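Local coordinates for MarR Like Protein, TVG0766549 (Thermoplasma volcanium, PDB 3LFK) that is of unknown function, having been reported as a mechanosensitive channel, but has the winged helix-turn-helix fold of MarR-like regulators and so may bind DNA, at residues K11-G16 with V23-L28; L41-K46 with Q101-R106. One frame throughout, in Å; residues are numbered along the deposited sequence.

Interaction 1 of 2, residues K11-G16 with V23-L28; sequences KVLVKG and VIKGKL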
# COMPACT_ATOMS: atom_id res chain seq x y z
N LYS A 11 0.92 7.49 -9.02
CA LYS A 11 -0.51 7.21 -9.03
C LYS A 11 -1.22 8.27 -8.20
O LYS A 11 -2.44 8.20 -8.01
CB LYS A 11 -0.82 5.84 -8.43
CG LYS A 11 -0.25 4.68 -9.23
CD LYS A 11 -0.82 3.36 -8.70
CE LYS A 11 -0.22 2.20 -9.48
NZ LYS A 11 -0.44 2.33 -10.97
N VAL A 12 -0.47 9.25 -7.70
CA VAL A 12 -1.10 10.28 -6.90
C VAL A 12 -1.38 11.51 -7.79
O VAL A 12 -0.46 12.24 -8.19
CB VAL A 12 -0.22 10.68 -5.71
CG1 VAL A 12 -0.88 11.82 -4.94
CG2 VAL A 12 -0.03 9.48 -4.78
N LEU A 13 -2.65 11.72 -8.10
CA LEU A 13 -3.09 12.83 -8.95
C LEU A 13 -3.23 14.09 -8.12
O LEU A 13 -2.78 15.17 -8.52
CB LEU A 13 -4.43 12.49 -9.60
CG LEU A 13 -4.31 11.53 -10.78
CD1 LEU A 13 -5.70 11.03 -11.19
CD2 LEU A 13 -3.62 12.23 -11.94
N VAL A 14 -3.87 13.94 -6.97
CA VAL A 14 -4.06 15.04 -6.04
C VAL A 14 -3.87 14.48 -4.63
O VAL A 14 -4.56 13.54 -4.23
CB VAL A 14 -5.48 15.64 -6.12
CG1 VAL A 14 -5.56 16.88 -5.22
CG2 VAL A 14 -5.83 16.01 -7.55
N LYS A 15 -2.93 15.06 -3.89
CA LYS A 15 -2.71 14.60 -2.53
C LYS A 15 -3.90 15.06 -1.69
O LYS A 15 -4.54 16.07 -2.01
CB LYS A 15 -1.40 15.19 -1.98
CG LYS A 15 -0.17 14.86 -2.81
CD LYS A 15 1.10 15.52 -2.27
CE LYS A 15 1.54 14.86 -0.99
NZ LYS A 15 2.87 15.36 -0.55
N GLY A 16 -4.20 14.33 -0.63
CA GLY A 16 -5.30 14.71 0.23
C GLY A 16 -4.96 15.93 1.07
O GLY A 16 -3.80 16.16 1.40
N VAL A 23 -6.95 11.90 -4.85
CA VAL A 23 -7.44 11.34 -6.09
C VAL A 23 -6.28 10.48 -6.55
O VAL A 23 -5.15 10.96 -6.70
CB VAL A 23 -7.74 12.42 -7.13
CG1 VAL A 23 -8.21 11.77 -8.43
CG2 VAL A 23 -8.82 13.33 -6.59
N ILE A 24 -6.58 9.19 -6.75
CA ILE A 24 -5.60 8.18 -7.14
C ILE A 24 -5.90 7.70 -8.56
O ILE A 24 -7.07 7.51 -8.91
CB ILE A 24 -5.71 6.98 -6.17
CG1 ILE A 24 -5.67 7.46 -4.71
CG2 ILE A 24 -4.56 5.96 -6.46
CD1 ILE A 24 -4.37 8.16 -4.32
N LYS A 25 -4.86 7.51 -9.37
CA LYS A 25 -5.02 7.01 -10.73
C LYS A 25 -5.41 5.55 -10.63
O LYS A 25 -4.88 4.80 -9.80
CB LYS A 25 -3.71 7.11 -11.51
CG LYS A 25 -3.28 8.51 -11.88
CD LYS A 25 -2.24 8.44 -13.01
CE LYS A 25 -1.71 9.81 -13.40
NZ LYS A 25 -0.93 10.45 -12.30
N GLY A 26 -6.32 5.12 -11.50
CA GLY A 26 -6.78 3.75 -11.42
C GLY A 26 -7.99 3.67 -10.50
O GLY A 26 -8.45 4.68 -9.94
N LYS A 27 -8.50 2.45 -10.32
CA LYS A 27 -9.69 2.19 -9.52
C LYS A 27 -9.47 1.13 -8.47
O LYS A 27 -8.74 0.16 -8.73
CB LYS A 27 -10.83 1.71 -10.43
CG LYS A 27 -11.22 2.70 -11.54
CD LYS A 27 -12.20 2.08 -12.53
CE LYS A 27 -12.61 3.10 -13.60
NZ LYS A 27 -13.42 2.50 -14.70
N LEU A 28 -10.11 1.29 -7.32
CA LEU A 28 -10.03 0.31 -6.24
C LEU A 28 -10.37 -1.11 -6.71
O LEU A 28 -9.76 -2.09 -6.27
CB LEU A 28 -10.99 0.71 -5.12
CG LEU A 28 -11.16 -0.25 -3.95
CD1 LEU A 28 -9.82 -0.49 -3.25
CD2 LEU A 28 -12.16 0.37 -2.97
O HOH W 1 0.48 12.71 -11.33
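Four backbone hydrogen bonds join Lys11–Val14 to Val23–Lys25 as a small antiparallel hairpin. Lys25 N donates to Lys11 O (2.9 Å), and Val14 and Val23 form a hydrogen-bonded pair, with Val23 N reaching Val14 O at 3.0 Å on a lone pair. Val23 O accepts twice, from Leu13 N at 3.0 Å and from Val14 N at 3.3 Å; the bond from Leu13 N is the more bent, with an N–H···O angle of 144°. Two successive residues thus face one across the strands, which defines a classic beta bulge. Lys11 O also receives a CA–H···O contact from Ile24.

The apolar contacts lie largely on the outer side. The isopropyl groups of Val14 and Val23 cross, with Val14 CB 4.1 Å from Val23 CB. Leu13 CD1 rests on Val23 CG1. Leu13 meets the Lys25 chain at about a right angle: its CG sits against Lys25 CG at 3.4 Å, closer than usual van der Waals contact, and Leu13 CD2 lies equally close to Lys25 CE. On the other face Val12 and Ile24 form a non-hydrogen-bonded pair and turn towards helix 94-116, touching Glu95 and Val99 respectively.

The polar side-chain contacts centre on the end of Lys25. Its chain runs extended until chi4 (65°) bends Lys25 NZ aside, within 3.2 Å of Leu13 CD2. A weakly held water lies between NZ and Val12 O. Lys25 therefore serves both chemistries: its methylenes press closely on Leu13 while its ammonium group, probably charged, hydrogen-bonds the carbonyl of Ser10, just before segment 11-16.

Interaction 2 of 2, residues L41-K46 with Q101-R106; sequences LLLFLK and QAIRVR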
# COMPACT_ATOMS: atom_id res chain seq x y z
N LEU A 41 2.77 -6.04 -0.31
CA LEU A 41 3.72 -5.23 0.42
C LEU A 41 3.07 -3.99 1.06
O LEU A 41 3.38 -3.62 2.17
CB LEU A 41 4.87 -4.79 -0.49
CG LEU A 41 5.90 -3.94 0.27
CD1 LEU A 41 6.51 -4.70 1.46
CD2 LEU A 41 7.00 -3.53 -0.70
N LEU A 42 2.19 -3.33 0.32
CA LEU A 42 1.51 -2.15 0.85
C LEU A 42 0.73 -2.50 2.13
O LEU A 42 0.75 -1.75 3.10
CB LEU A 42 0.56 -1.58 -0.23
CG LEU A 42 -0.16 -0.28 0.14
CD1 LEU A 42 0.83 0.85 0.15
CD2 LEU A 42 -1.27 0.00 -0.88
N LEU A 43 0.02 -3.63 2.10
CA LEU A 43 -0.76 -4.04 3.26
C LEU A 43 0.17 -4.48 4.40
O LEU A 43 -0.15 -4.30 5.57
CB LEU A 43 -1.72 -5.19 2.89
CG LEU A 43 -2.79 -4.80 1.86
CD1 LEU A 43 -3.75 -5.96 1.64
CD2 LEU A 43 -3.53 -3.58 2.33
N PHE A 44 1.32 -5.04 4.05
CA PHE A 44 2.28 -5.43 5.09
C PHE A 44 2.71 -4.15 5.81
O PHE A 44 2.76 -4.09 7.04
CB PHE A 44 3.47 -6.14 4.45
CG PHE A 44 4.60 -6.43 5.40
CD1 PHE A 44 4.62 -7.61 6.14
CD2 PHE A 44 5.64 -5.52 5.56
CE1 PHE A 44 5.67 -7.87 7.03
CE2 PHE A 44 6.70 -5.77 6.44
CZ PHE A 44 6.71 -6.94 7.17
N LEU A 45 3.03 -3.10 5.06
CA LEU A 45 3.45 -1.86 5.67
C LEU A 45 2.33 -1.26 6.53
O LEU A 45 2.59 -0.75 7.63
CB LEU A 45 3.87 -0.85 4.58
CG LEU A 45 5.13 -1.29 3.80
CD1 LEU A 45 5.32 -0.37 2.56
CD2 LEU A 45 6.36 -1.20 4.69
N LYS A 46 1.09 -1.33 6.05
CA LYS A 46 -0.05 -0.79 6.77
C LYS A 46 -0.25 -1.57 8.06
O LYS A 46 -0.52 -0.96 9.11
CB LYS A 46 -1.31 -0.88 5.90
CG LYS A 46 -2.53 -0.20 6.52
CD LYS A 46 -2.29 1.32 6.59
CE LYS A 46 -3.52 2.09 7.09
NZ LYS A 46 -3.77 1.89 8.55
N GLN A 101 -5.81 1.43 3.25
CA GLN A 101 -7.04 1.30 4.03
C GLN A 101 -8.25 0.97 3.13
O GLN A 101 -9.10 0.15 3.50
CB GLN A 101 -7.30 2.58 4.82
CG GLN A 101 -8.31 2.39 5.99
CD GLN A 101 -7.86 1.36 7.03
OE1 GLN A 101 -6.78 0.78 6.93
NE2 GLN A 101 -8.71 1.13 8.03
N ALA A 102 -8.33 1.60 1.95
CA ALA A 102 -9.44 1.34 1.04
C ALA A 102 -9.46 -0.13 0.62
O ALA A 102 -10.52 -0.76 0.56
CB ALA A 102 -9.32 2.23 -0.19
N ILE A 103 -8.27 -0.67 0.35
CA ILE A 103 -8.16 -2.06 -0.05
C ILE A 103 -8.50 -2.97 1.14
O ILE A 103 -9.20 -3.97 0.96
CB ILE A 103 -6.71 -2.36 -0.56
CG1 ILE A 103 -6.51 -1.65 -1.91
CG2 ILE A 103 -6.49 -3.89 -0.71
CD1 ILE A 103 -5.04 -1.69 -2.43
N ARG A 104 -8.01 -2.62 2.33
CA ARG A 104 -8.28 -3.43 3.52
C ARG A 104 -9.78 -3.49 3.78
O ARG A 104 -10.32 -4.56 4.07
CB ARG A 104 -7.61 -2.84 4.75
CG ARG A 104 -6.12 -3.10 4.85
CD ARG A 104 -5.60 -2.56 6.18
NE ARG A 104 -6.12 -3.32 7.32
CZ ARG A 104 -6.01 -2.95 8.59
NH1 ARG A 104 -5.39 -1.82 8.91
NH2 ARG A 104 -6.50 -3.72 9.55
N VAL A 105 -10.44 -2.35 3.70
CA VAL A 105 -11.89 -2.31 3.93
C VAL A 105 -12.64 -3.11 2.87
O VAL A 105 -13.56 -3.88 3.20
CB VAL A 105 -12.39 -0.87 3.98
CG1 VAL A 105 -13.91 -0.84 3.96
CG2 VAL A 105 -11.85 -0.20 5.24
N ARG A 106 -12.27 -2.96 1.60
CA ARG A 106 -12.95 -3.72 0.55
C ARG A 106 -12.78 -5.22 0.84
O ARG A 106 -13.74 -6.01 0.74
CB ARG A 106 -12.34 -3.40 -0.82
CG ARG A 106 -12.91 -4.22 -1.98
CD ARG A 106 -11.91 -4.23 -3.13
NE ARG A 106 -10.72 -4.99 -2.77
CZ ARG A 106 -9.55 -4.89 -3.39
NH1 ARG A 106 -9.39 -4.04 -4.39
NH2 ARG A 106 -8.54 -5.64 -3.00
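Helix segments Leu41–Lys46 and Gln101–Arg106 face each other nearly perpendicular, at 96° between their N-to-C directions, and their axes come no closer than 10.4 Å. Within the winged helix-turn-helix fold this joins helix 36-47 to the long helix 94-116 that follows the strands of the wing. At such a spacing the backbones stay apart, Leu43 and Arg104 being nearest with 7.5 Å between CA atoms, and no hydrogen bond passes between the segments.

The contact is made by side chains. On the buried side Leu42 CD2 and Ile103 CD1 make a loose methyl contact, and Leu43 CD1 meets Ile103 CG2 at 4.2 Å as the two side chains cross at a slant. Around them Leu42 also packs on Leu92, Val99 and Ala100, and Ile103 on Met34, which continues the apolar layer beyond the two segments.

Towards solvent, Arg104 and Lys46 contribute mainly their carbons. Leu43 and Arg104 slide past one another in opposite directions, with Leu43 CD2 against Arg104 CG at 3.6 Å. Lys46 crosses Arg104 at about a right angle, its CG 3.9 Å from Arg104 CD. Lys46 CG stands anti to the backbone N (chi1 -173°), and a bend at chi4 (72°) turns NZ to the edge of the Arg104 guanidinium, near its plane. This places like charges close together, probably with some repulsion. The Gln101 side chain crosses that of Lys46 obliquely, with its OE1 3.5 Å from Lys46 CE and 3.6 Å from Lys46 NZ, while Lys46 NZ stands 4.1 Å from Arg104 NH1.

Interactions 1 and 2 follow in series along the chain, their centres about 15 Å apart, and helix 94-116 is common ground to both. The hairpin of interaction 1 sits at the surface over the earlier part of this helix, whereas interaction 2 lies nearer the centre of the chain, about 5 Å from it. Leu28, at the end of 23-28, provides direct contact: its CD1 packs 3.8 Å from Ile103 CG1, and its carbonyl O accepts a weak hydrogen bond from Arg106 NH1 at 2.7 Å. Val99 is a second shared neighbour, touched by Ile24 from the hairpin and by Leu42 from helix 36-47.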